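Local coordinates for protein phenylalanine ammonia-lyase (Rhodosporidium toruloides, PDB 1Y2M) that catalyses the non-oxidative deamination of L-phenylalanine and L-tyrosine to trans-cinnamate and p-coumarate, working as a homotetramer, at residues 666-670 / 671-675. Sequence-based numbering, arbitrary orientation.
Sequences YAFVR and EELGV
Arg670 NH1 donates to Val675 O at 2.8 Å, fastening the chain that follows the helix against its last turns. The donor sits above the carbonyl plane, 42° out of it, and Arg670 CA adds a C-H...O contact to Val675 O at 3.3 Å. A bend at chi2 (-87°) turns the arginine chain alongside this carbonyl, with CG over the Tyr666 ring; its NH2 forms a salt bridge with Asp536 of helix 506-560, which is also hydrogen-bonded to Tyr666 OH. In the last turns, Glu671 N gives Ala667 O a 2.8 Å bond and Glu672 N adds a weak one to the same oxygen, Leu673 N reaches Phe668 O in a wider pi-type step, and Val675 N spans six residues to Val669 O at 3.0 Å. Gly674, with positive phi, is where the backbone leaves helical geometry. Leu673 CG lies over one face of the Phe668 ring, while Glu672 OE2 meets its edge in plane, 3.5 Å from CD1; Glu672 OE1 pairs with Arg706, and Glu671 OE2 bonds to Ser649. A leucine in place of Arg670 would probably leave Val675 O without its side-chain donor and Asp536 without this cationic mate. One buried guanidinium thus ties the helix's C-terminal turn to both the following chain and helix 506-560.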
# COMPACT_ATOMS: atom_id res chain seq x y z
N TYR B 666 2.97 -32.78 18.32
CA TYR B 666 2.72 -33.93 17.45
C TYR B 666 1.54 -34.78 17.96
O TYR B 666 0.60 -35.07 17.23
CB TYR B 666 3.98 -34.80 17.38
CG TYR B 666 3.88 -36.06 16.54
CD1 TYR B 666 4.31 -36.06 15.22
CD2 TYR B 666 3.42 -37.24 17.07
CE1 TYR B 666 4.23 -37.21 14.42
CE2 TYR B 666 3.33 -38.40 16.28
CZ TYR B 666 3.75 -38.38 14.98
OH TYR B 666 3.70 -39.50 14.18
N ALA B 667 1.62 -35.17 19.23
CA ALA B 667 0.55 -35.95 19.87
C ALA B 667 -0.76 -35.20 19.86
O ALA B 667 -1.80 -35.78 19.63
CB ALA B 667 0.95 -36.33 21.31
N PHE B 668 -0.72 -33.89 20.09
CA PHE B 668 -1.97 -33.12 20.09
C PHE B 668 -2.70 -33.24 18.77
O PHE B 668 -3.90 -33.48 18.72
CB PHE B 668 -1.67 -31.65 20.36
CG PHE B 668 -2.88 -30.76 20.30
CD1 PHE B 668 -3.91 -30.89 21.24
CD2 PHE B 668 -2.99 -29.79 19.29
CE1 PHE B 668 -5.05 -30.06 21.19
CE2 PHE B 668 -4.10 -28.97 19.24
CZ PHE B 668 -5.13 -29.10 20.20
N VAL B 669 -1.96 -33.08 17.67
CA VAL B 669 -2.60 -33.08 16.36
C VAL B 669 -2.98 -34.51 15.94
O VAL B 669 -4.10 -34.78 15.48
CB VAL B 669 -1.72 -32.41 15.32
CG1 VAL B 669 -2.37 -32.54 13.97
CG2 VAL B 669 -1.56 -30.97 15.64
N ARG B 670 -2.06 -35.45 16.09
CA ARG B 670 -2.25 -36.79 15.62
C ARG B 670 -3.31 -37.54 16.45
O ARG B 670 -4.10 -38.32 15.91
CB ARG B 670 -0.89 -37.53 15.66
CG ARG B 670 0.06 -37.19 14.51
CD ARG B 670 -0.23 -38.08 13.30
NE ARG B 670 0.72 -37.83 12.21
CZ ARG B 670 0.57 -36.92 11.28
NH1 ARG B 670 -0.47 -36.11 11.27
NH2 ARG B 670 1.47 -36.82 10.31
N GLU B 671 -3.31 -37.32 17.77
CA GLU B 671 -4.20 -38.03 18.67
C GLU B 671 -5.40 -37.21 19.04
O GLU B 671 -6.53 -37.62 18.76
CB GLU B 671 -3.48 -38.47 19.92
CG GLU B 671 -2.29 -39.33 19.67
CD GLU B 671 -2.47 -40.42 18.63
OE1 GLU B 671 -3.53 -41.08 18.59
OE2 GLU B 671 -1.51 -40.66 17.86
N GLU B 672 -5.23 -36.05 19.67
CA GLU B 672 -6.42 -35.32 20.12
C GLU B 672 -7.26 -34.78 18.99
O GLU B 672 -8.50 -34.85 19.06
CB GLU B 672 -6.08 -34.17 21.06
CG GLU B 672 -5.61 -34.60 22.43
CD GLU B 672 -5.46 -33.43 23.41
OE1 GLU B 672 -6.49 -32.77 23.74
OE2 GLU B 672 -4.33 -33.19 23.88
N LEU B 673 -6.62 -34.28 17.93
CA LEU B 673 -7.34 -33.77 16.77
C LEU B 673 -7.66 -34.85 15.75
O LEU B 673 -8.48 -34.63 14.85
CB LEU B 673 -6.57 -32.64 16.09
CG LEU B 673 -6.23 -31.42 16.93
CD1 LEU B 673 -5.70 -30.30 16.03
CD2 LEU B 673 -7.41 -30.99 17.79
N GLY B 674 -7.03 -36.01 15.86
CA GLY B 674 -7.32 -37.11 14.96
C GLY B 674 -6.78 -36.99 13.55
O GLY B 674 -7.24 -37.73 12.67
N VAL B 675 -5.82 -36.09 13.33
CA VAL B 675 -5.26 -35.80 12.02
C VAL B 675 -4.06 -36.71 11.79
O VAL B 675 -3.03 -36.49 12.42
CB VAL B 675 -4.83 -34.32 11.88
CG1 VAL B 675 -4.19 -34.11 10.57
CG2 VAL B 675 -6.05 -33.39 12.02